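Local atomic coordinates of periplasmic binding protein (Thermotoga lettingae TMO, PDB entry 4RY8), a protein that binds 5-methylthioribose between its two lobes and probably serves as the solute-binding component of a bacterial sugar transporter. Residues C[71-82]-C[96-105]; C[13-24]-C[44-55]. All coordinates share one frame; numbering follows the deposited sequence.

Contact 1 of 2, residues C[71-82]-C[96-105]. With SR1 (5-S-methyl-5-thio-alpha-D-ribofuranose), chain G.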
loop_
_atom_site.group_PDB
_atom_site.type_symbol
_atom_site.label_atom_id
_atom_site.label_comp_id
_atom_site.label_asym_id
_atom_site.label_seq_id
_atom_site.Cartn_x
_atom_site.Cartn_y
_atom_site.Cartn_z
ATOM N N ARG C 71 -24.681 28.866 13.196
ATOM C CA ARG C 71 -25.007 27.628 13.899
ATOM C C ARG C 71 -25.587 26.593 12.918
ATOM O O ARG C 71 -26.688 26.087 13.112
ATOM C CB ARG C 71 -26.028 27.838 15.031
ATOM C CG ARG C 71 -25.889 29.104 15.870
ATOM C CD ARG C 71 -27.277 29.555 16.329
ATOM N NE ARG C 71 -27.254 30.631 17.313
ATOM C CZ ARG C 71 -28.344 31.203 17.826
ATOM N NH1 ARG C 71 -29.556 30.795 17.454
ATOM N NH2 ARG C 71 -28.227 32.181 18.723
ATOM N N VAL C 72 -24.854 26.303 11.855
ATOM C CA VAL C 72 -25.183 25.142 11.012
ATOM C C VAL C 72 -25.087 23.873 11.876
ATOM O O VAL C 72 -24.431 23.862 12.920
ATOM C CB VAL C 72 -24.237 25.032 9.791
ATOM C CG1 VAL C 72 -24.378 26.261 8.895
ATOM C CG2 VAL C 72 -22.775 24.857 10.221
ATOM N N ASP C 73 -25.780 22.830 11.442
ATOM C CA ASP C 73 -25.730 21.558 12.101
ATOM C C ASP C 73 -24.340 20.868 11.996
ATOM O O ASP C 73 -23.874 20.194 12.929
ATOM C CB ASP C 73 -26.855 20.672 11.532
ATOM C CG ASP C 73 -28.221 21.246 11.796
ATOM O OD1 ASP C 73 -28.721 22.078 10.998
ATOM O OD2 ASP C 73 -28.784 20.895 12.845
ATOM N N ALA C 74 -23.669 21.034 10.864
ATOM C CA ALA C 74 -22.336 20.469 10.709
ATOM C C ALA C 74 -21.514 21.198 9.671
ATOM O O ALA C 74 -22.063 21.804 8.750
ATOM C CB ALA C 74 -22.451 18.990 10.316
ATOM N N ILE C 75 -20.189 21.136 9.845
ATOM C CA ILE C 75 -19.238 21.614 8.866
ATOM C C ILE C 75 -18.356 20.483 8.280
ATOM O O ILE C 75 -17.733 19.702 9.023
ATOM C CB ILE C 75 -18.359 22.714 9.504
ATOM C CG1 ILE C 75 -19.247 23.782 10.120
ATOM C CG2 ILE C 75 -17.465 23.354 8.459
ATOM C CD1 ILE C 75 -18.503 24.820 10.931
ATOM N N ILE C 76 -18.280 20.418 6.953
ATOM C CA ILE C 76 -17.248 19.659 6.294
ATOM C C ILE C 76 -16.065 20.595 5.989
ATOM O O ILE C 76 -16.201 21.609 5.291
ATOM C CB ILE C 76 -17.752 19.026 4.991
ATOM C CG1 ILE C 76 -19.029 18.236 5.289
ATOM C CG2 ILE C 76 -16.700 18.120 4.378
ATOM C CD1 ILE C 76 -19.919 18.067 4.085
ATOM N N ILE C 77 -14.915 20.264 6.537
ATOM C CA ILE C 77 -13.687 20.925 6.187
ATOM C C ILE C 77 -12.883 20.134 5.144
ATOM O O ILE C 77 -12.373 19.026 5.382
ATOM C CB ILE C 77 -12.874 21.254 7.412
ATOM C CG1 ILE C 77 -13.755 22.072 8.361
ATOM C CG2 ILE C 77 -11.650 22.053 6.993
ATOM C CD1 ILE C 77 -13.062 22.489 9.613
ATOM N N ASP C 78 -12.757 20.760 3.978
ATOM C CA ASP C 78 -12.134 20.190 2.824
ATOM C C ASP C 78 -10.770 20.828 2.552
ATOM O O ASP C 78 -10.717 21.977 2.150
ATOM C CB ASP C 78 -13.068 20.467 1.674
ATOM C CG ASP C 78 -12.813 19.602 0.523
ATOM O OD1 ASP C 78 -11.655 19.634 0.087
ATOM O OD2 ASP C 78 -13.759 18.891 0.089
ATOM N N HIS C 79 -9.711 20.041 2.701
ATOM C CA HIS C 79 -8.338 20.497 2.645
ATOM C C HIS C 79 -8.085 21.509 3.776
ATOM O O HIS C 79 -8.727 21.443 4.833
ATOM C CB HIS C 79 -7.964 21.008 1.263
ATOM C CG HIS C 79 -7.971 19.950 0.219
ATOM N ND1 HIS C 79 -9.084 19.193 -0.038
ATOM C CD2 HIS C 79 -7.010 19.508 -0.623
ATOM C CE1 HIS C 79 -8.817 18.330 -0.993
ATOM N NE2 HIS C 79 -7.570 18.495 -1.372
ATOM N N GLY C 80 -7.160 22.436 3.551
ATOM C CA GLY C 80 -6.783 23.416 4.550
ATOM C C GLY C 80 -5.581 22.878 5.283
ATOM O O GLY C 80 -5.130 21.809 4.996
ATOM N N ARG C 81 -5.066 23.609 6.272
ATOM C CA ARG C 81 -3.958 23.098 7.082
ATOM C C ARG C 81 -4.316 23.163 8.547
ATOM O O ARG C 81 -5.133 23.978 8.938
ATOM C CB ARG C 81 -2.702 23.878 6.778
ATOM C CG ARG C 81 -2.241 23.535 5.380
ATOM C CD ARG C 81 -1.001 24.303 5.020
ATOM N NE ARG C 81 -1.322 25.590 4.449
ATOM C CZ ARG C 81 -1.350 26.747 5.095
ATOM N NH1 ARG C 81 -1.630 27.846 4.413
ATOM N NH2 ARG C 81 -1.093 26.830 6.396
ATOM N N PRO C 82 -3.751 22.266 9.356
ATOM C CA PRO C 82 -4.312 22.158 10.679
ATOM C C PRO C 82 -3.955 23.344 11.533
ATOM O O PRO C 82 -4.742 23.717 12.379
ATOM C CB PRO C 82 -3.695 20.876 11.267
ATOM C CG PRO C 82 -2.737 20.352 10.265
ATOM C CD PRO C 82 -2.743 21.239 9.054
ATOM N N GLY C 96 -21.392 22.494 19.547
ATOM C CA GLY C 96 -22.323 21.428 19.227
ATOM C C GLY C 96 -22.478 21.225 17.741
ATOM O O GLY C 96 -23.380 20.510 17.297
ATOM N N ILE C 97 -21.601 21.860 16.974
ATOM C CA ILE C 97 -21.546 21.642 15.527
ATOM C C ILE C 97 -20.697 20.404 15.276
ATOM O O ILE C 97 -19.591 20.226 15.853
ATOM C CB ILE C 97 -20.998 22.878 14.778
ATOM C CG1 ILE C 97 -21.890 24.089 15.037
ATOM C CG2 ILE C 97 -20.887 22.629 13.267
ATOM C CD1 ILE C 97 -21.266 25.398 14.646
ATOM N N ARG C 98 -21.215 19.531 14.417
ATOM C CA ARG C 98 -20.505 18.316 14.068
ATOM C C ARG C 98 -19.537 18.663 12.927
ATOM O O ARG C 98 -19.830 19.526 12.080
ATOM C CB ARG C 98 -21.492 17.171 13.723
ATOM C CG ARG C 98 -22.522 16.869 14.847
ATOM C CD ARG C 98 -21.983 16.898 16.300
ATOM N NE ARG C 98 -23.033 16.581 17.286
ATOM C CZ ARG C 98 -23.034 16.899 18.590
ATOM N NH1 ARG C 98 -22.036 17.568 19.159
ATOM N NH2 ARG C 98 -24.061 16.542 19.354
ATOM N N VAL C 99 -18.369 18.038 12.951
ATOM C CA VAL C 99 -17.321 18.293 11.953
ATOM C C VAL C 99 -16.795 17.017 11.370
ATOM O O VAL C 99 -16.529 16.070 12.094
ATOM C CB VAL C 99 -16.145 19.052 12.593
ATOM C CG1 VAL C 99 -15.082 19.336 11.549
ATOM C CG2 VAL C 99 -16.649 20.331 13.234
ATOM N N VAL C 100 -16.577 16.998 10.073
ATOM C CA VAL C 100 -15.909 15.892 9.435
ATOM C C VAL C 100 -14.968 16.523 8.473
ATOM O O VAL C 100 -15.260 17.608 7.989
ATOM C CB VAL C 100 -16.922 14.975 8.672
ATOM C CG1 VAL C 100 -17.867 15.788 7.811
ATOM C CG2 VAL C 100 -16.202 13.933 7.803
ATOM N N THR C 101 -13.840 15.890 8.178
ATOM C CA THR C 101 -12.939 16.433 7.200
ATOM C C THR C 101 -12.694 15.521 6.034
ATOM O O THR C 101 -12.891 14.284 6.100
ATOM C CB THR C 101 -11.571 16.826 7.788
ATOM O OG1 THR C 101 -10.841 15.645 8.081
ATOM C CG2 THR C 101 -11.738 17.622 9.048
ATOM N N PHE C 102 -12.313 16.158 4.939
ATOM C CA PHE C 102 -11.795 15.497 3.765
ATOM C C PHE C 102 -10.436 16.085 3.607
ATOM O O PHE C 102 -10.313 17.301 3.477
ATOM C CB PHE C 102 -12.633 15.764 2.514
ATOM C CG PHE C 102 -12.020 15.186 1.255
ATOM C CD1 PHE C 102 -11.627 13.852 1.208
ATOM C CD2 PHE C 102 -11.812 15.965 0.143
ATOM C CE1 PHE C 102 -11.031 13.331 0.084
ATOM C CE2 PHE C 102 -11.215 15.445 -1.008
ATOM C CZ PHE C 102 -10.818 14.127 -1.022
ATOM N N ASP C 103 -9.413 15.250 3.630
ATOM C CA ASP C 103 -8.061 15.713 3.342
ATOM C C ASP C 103 -7.542 16.711 4.347
ATOM O O ASP C 103 -6.803 17.639 3.991
ATOM C CB ASP C 103 -7.930 16.281 1.924
ATOM C CG ASP C 103 -7.757 15.197 0.850
ATOM O OD1 ASP C 103 -7.557 14.022 1.184
ATOM O OD2 ASP C 103 -7.757 15.556 -0.347
ATOM N N LEU C 104 -7.889 16.507 5.623
ATOM C CA LEU C 104 -7.230 17.301 6.718
ATOM C C LEU C 104 -7.142 16.432 7.938
ATOM O O LEU C 104 -8.176 15.923 8.425
ATOM C CB LEU C 104 -8.092 18.516 7.056
ATOM C CG LEU C 104 -7.590 19.395 8.231
ATOM C CD1 LEU C 104 -6.336 20.027 7.721
ATOM C CD2 LEU C 104 -8.612 20.430 8.614
ATOM N N VAL C 105 -5.939 16.331 8.497
ATOM C CA VAL C 105 -5.666 15.472 9.625
ATOM C C VAL C 105 -5.996 16.225 10.908
ATOM O O VAL C 105 -5.459 17.287 11.142
ATOM C CB VAL C 105 -4.175 15.068 9.625
ATOM C CG1 VAL C 105 -3.790 14.364 10.927
ATOM C CG2 VAL C 105 -3.870 14.224 8.402
HETATM C CS SR1 G . -4.170 20.470 -4.139
HETATM S S SR1 G . -4.491 18.937 -3.297
HETATM C C5 SR1 G . -5.035 18.062 -4.784
HETATM C C4 SR1 G . -5.431 16.622 -4.467
HETATM O O4 SR1 G . -6.435 16.694 -3.508
HETATM C C1 SR1 G . -7.491 15.751 -3.775
HETATM O O1 SR1 G . -7.512 14.846 -2.724
HETATM C C2 SR1 G . -7.209 15.034 -5.086
HETATM O O2 SR1 G . -6.920 13.611 -5.023
HETATM C C3 SR1 G . -6.029 15.823 -5.618
HETATM O O3 SR1 G . -5.060 14.953 -6.186
HETATM O O HOH W 1 -25.069 19.805 15.184
HETATM O O HOH W 2 -5.099 19.498 2.775
#
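Strands 74-78 and 98-102 run parallel, their axes 4.6 Å apart at closest approach and 17° from alignment, as the two strands of a beta-alpha-beta crossover through helix 82-94. Six backbone hydrogen bonds join them, from Arg-98 N to Asp-73 O at one end to His-79 N to Phe-102 O at the other. Branched aliphatic residues suit the middle of this buried ladder. On one face Ile-76 and Val-100 lie side by side, CG1 to CG1 at 3.7 Å; on the other, CG2 of Ile-77 meets CD2 of Leu-104, while Ile-89 of helix 82-94 touches both residues. Near the N-terminal end Ile-97 lays CG2 against CG1 of Ile-75 (3.7 Å).

Beyond their C-terminal ends the strands open into the sugar pocket, the usual position of a binding site in a parallel alpha/beta sheet. His-79 carries its CG beside its own backbone N (chi1 -66°), which brings the ring alongside Asp-103, whose CB sits over one ring face, 3.8 Å from the centroid. At the ring edge, in plane, NE2 donates to O4 of 5-methylthioribose at 3.0 Å with a nearly straight 170° angle. The other ring nitrogen, ND1, gives its hydrogen to Asp-78 OD1 (2.6 Å), a second-shell bond that helps fix the ring's rotation; with both nitrogens donating, the ring is probably protonated, a state the Asp-78 carboxylate would favour. An alanine in place of His-79 would remove both bonds and probably leave the sugar's ring oxygen without this donor and Asp-78 OD1 without its ND1 partner. Phe-102 turns its ring edge to the Asp-78 carboxylate. Asp-231, Arg-153 and Gln-116 bind the sugar as well; from this contact Asp-103 adds OD2, which accepts a very short 2.5 Å hydrogen bond from O1 of the sugar.

Contact 2 of 2, residues C[13-24]-C[44-55]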
loop_
_atom_site.group_PDB
_atom_site.type_symbol
_atom_site.label_atom_id
_atom_site.label_comp_id
_atom_site.label_asym_id
_atom_site.label_seq_id
_atom_site.Cartn_x
_atom_site.Cartn_y
_atom_site.Cartn_z
ATOM N N PRO C 13 -36.137 18.399 7.566
ATOM C CA PRO C 13 -35.031 17.870 6.751
ATOM C C PRO C 13 -34.236 18.972 6.041
ATOM O O PRO C 13 -32.993 18.986 6.096
ATOM C CB PRO C 13 -35.748 16.963 5.749
ATOM C CG PRO C 13 -36.997 16.516 6.462
ATOM C CD PRO C 13 -37.274 17.463 7.607
ATOM N N LYS C 14 -34.950 19.895 5.392
ATOM C CA LYS C 14 -34.338 21.131 4.872
ATOM C C LYS C 14 -33.729 21.950 6.024
ATOM O O LYS C 14 -32.708 22.623 5.841
ATOM C CB LYS C 14 -35.363 22.001 4.110
ATOM C CG LYS C 14 -36.058 21.335 2.928
ATOM C CD LYS C 14 -35.142 21.169 1.721
ATOM C CE LYS C 14 -35.739 20.219 0.687
ATOM N NZ LYS C 14 -36.071 18.866 1.228
ATOM N N ASN C 15 -34.350 21.882 7.208
ATOM C CA ASN C 15 -33.815 22.530 8.414
ATOM C C ASN C 15 -32.404 22.105 8.749
ATOM O O ASN C 15 -31.661 22.884 9.338
ATOM C CB ASN C 15 -34.685 22.251 9.643
ATOM C CG ASN C 15 -36.026 22.945 9.588
ATOM O OD1 ASN C 15 -36.935 22.602 10.345
ATOM N ND2 ASN C 15 -36.169 23.914 8.688
ATOM N N VAL C 16 -32.034 20.872 8.396
ATOM C CA VAL C 16 -30.645 20.402 8.571
ATOM C C VAL C 16 -29.721 21.124 7.591
ATOM O O VAL C 16 -29.817 20.919 6.361
ATOM C CB VAL C 16 -30.497 18.878 8.344
ATOM C CG1 VAL C 16 -29.028 18.445 8.530
ATOM C CG2 VAL C 16 -31.424 18.115 9.277
ATOM N N ARG C 17 -28.830 21.962 8.131
ATOM C CA ARG C 17 -27.902 22.734 7.309
ATOM C C ARG C 17 -26.477 22.231 7.487
ATOM O O ARG C 17 -25.979 22.145 8.594
ATOM C CB ARG C 17 -28.002 24.227 7.644
ATOM C CG ARG C 17 -29.324 24.851 7.177
ATOM C CD ARG C 17 -29.457 26.317 7.542
ATOM N NE ARG C 17 -29.286 26.494 8.986
ATOM C CZ ARG C 17 -28.451 27.356 9.564
ATOM N NH1 ARG C 17 -27.711 28.199 8.841
ATOM N NH2 ARG C 17 -28.371 27.393 10.883
ATOM N N ILE C 18 -25.832 21.901 6.373
ATOM C CA ILE C 18 -24.469 21.378 6.360
ATOM C C ILE C 18 -23.611 22.293 5.481
ATOM O O ILE C 18 -23.926 22.507 4.304
ATOM C CB ILE C 18 -24.446 19.936 5.810
ATOM C CG1 ILE C 18 -25.205 18.995 6.757
ATOM C CG2 ILE C 18 -23.031 19.432 5.567
ATOM C CD1 ILE C 18 -25.648 17.728 6.067
ATOM N N ALA C 19 -22.530 22.818 6.058
ATOM C CA ALA C 19 -21.620 23.712 5.352
ATOM C C ALA C 19 -20.388 22.982 4.847
ATOM O O ALA C 19 -19.721 22.255 5.589
ATOM C CB ALA C 19 -21.194 24.865 6.261
ATOM N N LEU C 20 -20.068 23.212 3.588
ATOM C CA LEU C 20 -18.909 22.633 2.964
ATOM C C LEU C 20 -17.945 23.770 2.773
ATOM O O LEU C 20 -18.221 24.707 2.016
ATOM C CB LEU C 20 -19.279 22.010 1.602
ATOM C CG LEU C 20 -18.081 21.592 0.751
ATOM C CD1 LEU C 20 -17.162 20.580 1.452
ATOM C CD2 LEU C 20 -18.515 21.006 -0.572
ATOM N N VAL C 21 -16.832 23.717 3.483
ATOM C CA VAL C 21 -15.840 24.775 3.417
ATOM C C VAL C 21 -14.596 24.192 2.796
ATOM O O VAL C 21 -13.955 23.326 3.388
ATOM C CB VAL C 21 -15.514 25.339 4.814
ATOM C CG1 VAL C 21 -14.437 26.420 4.721
ATOM C CG2 VAL C 21 -16.763 25.897 5.440
ATOM N N ARG C 22 -14.230 24.696 1.617
ATOM C CA ARG C 22 -13.147 24.134 0.842
ATOM C C ARG C 22 -12.018 25.068 0.675
ATOM O O ARG C 22 -12.236 26.212 0.395
ATOM C CB ARG C 22 -13.621 23.840 -0.579
ATOM C CG ARG C 22 -14.920 23.053 -0.673
ATOM C CD ARG C 22 -15.694 23.538 -1.867
ATOM N NE ARG C 22 -15.324 22.776 -3.031
ATOM C CZ ARG C 22 -15.380 23.197 -4.294
ATOM N NH1 ARG C 22 -15.753 24.432 -4.650
ATOM N NH2 ARG C 22 -15.030 22.337 -5.223
ATOM N N GLU C 23 -10.811 24.557 0.703
ATOM C CA GLU C 23 -9.640 25.377 0.397
ATOM C C GLU C 23 -9.527 25.628 -1.098
ATOM O O GLU C 23 -9.176 26.720 -1.527
ATOM C CB GLU C 23 -8.358 24.701 0.895
ATOM C CG GLU C 23 -7.120 25.607 0.852
ATOM C CD GLU C 23 -5.752 24.896 1.042
ATOM O OE1 GLU C 23 -5.669 23.699 1.411
ATOM O OE2 GLU C 23 -4.711 25.546 0.812
ATOM N N VAL C 24 -9.842 24.622 -1.898
ATOM C CA VAL C 24 -9.428 24.612 -3.287
ATOM C C VAL C 24 -10.588 24.081 -4.119
ATOM O O VAL C 24 -11.255 23.152 -3.706
ATOM C CB VAL C 24 -8.175 23.703 -3.450
ATOM C CG1 VAL C 24 -7.950 23.275 -4.900
ATOM C CG2 VAL C 24 -6.948 24.416 -2.904
ATOM N N LEU C 44 -30.965 13.485 0.534
ATOM C CA LEU C 44 -31.394 13.464 1.943
ATOM C C LEU C 44 -32.493 14.486 2.188
ATOM O O LEU C 44 -33.254 14.378 3.167
ATOM C CB LEU C 44 -30.221 13.743 2.879
ATOM C CG LEU C 44 -29.047 12.802 2.662
ATOM C CD1 LEU C 44 -27.828 13.341 3.395
ATOM C CD2 LEU C 44 -29.357 11.372 3.068
ATOM N N GLY C 45 -32.586 15.461 1.285
ATOM C CA GLY C 45 -33.514 16.568 1.432
ATOM C C GLY C 45 -32.932 17.640 2.330
ATOM O O GLY C 45 -33.652 18.525 2.775
ATOM N N VAL C 46 -31.637 17.558 2.617
ATOM C CA VAL C 46 -30.986 18.558 3.484
ATOM C C VAL C 46 -30.462 19.732 2.685
ATOM O O VAL C 46 -30.303 19.655 1.464
ATOM C CB VAL C 46 -29.785 17.993 4.324
ATOM C CG1 VAL C 46 -30.236 16.878 5.250
ATOM C CG2 VAL C 46 -28.616 17.570 3.435
ATOM N N THR C 47 -30.130 20.796 3.411
ATOM C CA THR C 47 -29.622 22.029 2.830
ATOM C C THR C 47 -28.103 22.051 2.922
ATOM O O THR C 47 -27.537 21.945 4.017
ATOM C CB THR C 47 -30.216 23.234 3.579
ATOM O OG1 THR C 47 -31.645 23.191 3.458
ATOM C CG2 THR C 47 -29.713 24.551 3.031
ATOM N N LEU C 48 -27.454 22.149 1.762
ATOM C CA LEU C 48 -26.010 22.209 1.672
ATOM C C LEU C 48 -25.590 23.622 1.333
ATOM O O LEU C 48 -26.024 24.178 0.331
ATOM C CB LEU C 48 -25.488 21.238 0.603
ATOM C CG LEU C 48 -23.990 21.216 0.270
ATOM C CD1 LEU C 48 -23.155 20.882 1.504
ATOM C CD2 LEU C 48 -23.723 20.229 -0.862
ATOM N N LEU C 49 -24.743 24.195 2.184
ATOM C CA LEU C 49 -24.123 25.494 1.954
ATOM C C LEU C 49 -22.668 25.236 1.574
ATOM O O LEU C 49 -22.062 24.270 2.043
ATOM C CB LEU C 49 -24.185 26.363 3.231
ATOM C CG LEU C 49 -25.553 26.575 3.881
ATOM C CD1 LEU C 49 -25.433 27.310 5.204
ATOM C CD2 LEU C 49 -26.472 27.333 2.939
ATOM N N GLU C 50 -22.108 26.119 0.750
ATOM C CA GLU C 50 -20.812 25.915 0.120
ATOM C C GLU C 50 -20.018 27.217 0.249
ATOM O O GLU C 50 -20.551 28.308 0.052
ATOM C CB GLU C 50 -21.007 25.559 -1.368
ATOM C CG GLU C 50 -22.340 24.877 -1.681
ATOM C CD GLU C 50 -22.542 24.513 -3.150
ATOM O OE1 GLU C 50 -21.938 25.170 -4.038
ATOM O OE2 GLU C 50 -23.330 23.564 -3.411
ATOM N N ALA C 51 -18.749 27.113 0.590
ATOM C CA ALA C 51 -17.870 28.288 0.594
ATOM C C ALA C 51 -16.505 27.779 0.169
ATOM O O ALA C 51 -16.100 26.691 0.563
ATOM C CB ALA C 51 -17.817 28.898 1.974
ATOM N N THR C 52 -15.804 28.515 -0.678
ATOM C CA THR C 52 -14.532 28.024 -1.179
ATOM C C THR C 52 -13.582 29.164 -1.024
ATOM O O THR C 52 -13.885 30.279 -1.433
ATOM C CB THR C 52 -14.640 27.547 -2.651
ATOM O OG1 THR C 52 -15.660 26.535 -2.766
ATOM C CG2 THR C 52 -13.334 27.025 -3.184
ATOM N N ALA C 53 -12.439 28.899 -0.430
ATOM C CA ALA C 53 -11.467 29.952 -0.143
ATOM C C ALA C 53 -10.399 30.246 -1.220
ATOM O O ALA C 53 -9.674 31.253 -1.125
ATOM C CB ALA C 53 -10.804 29.692 1.201
ATOM N N HIS C 54 -10.305 29.383 -2.221
ATOM C CA HIS C 54 -9.318 29.488 -3.317
ATOM C C HIS C 54 -7.925 29.822 -2.827
ATOM O O HIS C 54 -7.273 30.734 -3.317
ATOM C CB HIS C 54 -9.788 30.505 -4.337
ATOM C CG HIS C 54 -11.242 30.381 -4.662
ATOM N ND1 HIS C 54 -11.744 29.349 -5.426
ATOM C CD2 HIS C 54 -12.299 31.163 -4.337
ATOM C CE1 HIS C 54 -13.050 29.504 -5.570
ATOM N NE2 HIS C 54 -13.417 30.584 -4.903
ATOM N N GLY C 55 -7.488 29.086 -1.821
ATOM C CA GLY C 55 -6.109 29.089 -1.435
ATOM C C GLY C 55 -5.786 30.110 -0.356
ATOM O O GLY C 55 -4.664 30.145 0.109
#
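Val-46 overlaps Val-16 obliquely, its CG1 resting 3.7 Å from Val-16 CB, while its other methyl, CG2, reaches CD1 of Ile-18. These residues lie at the N-terminal ends of the two strands of the beta-alpha-beta unit formed by strand 17-22, helix 28-44 and strand 47-52, whose parallel strands are joined by an unbroken run of backbone hydrogen bonds from Thr-47 N to Val-16 O through to Ala-53 N to Arg-22 O.

Thr-47 ties the first strand's entry turn to its neighbour. Its OG1 donates to Lys-14 O at 2.7 Å, in the carbonyl plane and on a lone pair, a role suited to a short hydroxyl side chain, here with OG1 beside the backbone N (chi1 -60°). Its CB and CG2 lie alongside Arg-17 CG, while the far end of that arginine bonds Gln-70 O. Gly-45, just past helix 28-44, has a positive phi, which favours glycine; a CB here would probably come tight against the poorly ordered Lys-14 amine, which in the model bonds Gly-45 O.

Leu-48 bends CD1 to 4.0 Å from Leu-20 CB and lies on the side covered by helix 28-44, where its neighbour is Ala-41. On the reverse face small Ala-19 and Ala-51, with Val-21 and Leu-49, accommodate Phe-67 of helix 57-69.

Toward the C-terminal end Glu-23 O accepts from Gly-55 N, and its carboxylate bonds Gly-80 N. Arg-22, bent at chi2 and chi3, crosses Thr-52 at a slant and brings NH1 to OG1 at 2.8 Å, the hydroxyl oxygen lying 18° out of the guanidinium plane.

Contact 2 closes before contact 1 opens along the chain, and their centres lie 10 Å apart in the same six-stranded parallel sheet, whose order begins 47-52, 17-22, 74-78, 98-102. Strands 17-22 and 74-78 are the seam between them: Ile-76 N and Ala-19 O approach to 2.7 Å, a probable hydrogen bond, and helix 57-69 connects strand 47-52 to strand 74-78. The pairs thus form four consecutive strands of one lobe, contact 2 including its edge strand within the chain. Contact 1 lies deeper and supplies His-79, Phe-102 and Asp-103 to the sugar pocket, while contact 2 approaches the ligand through the side chain of Val-24, about 5 Å away.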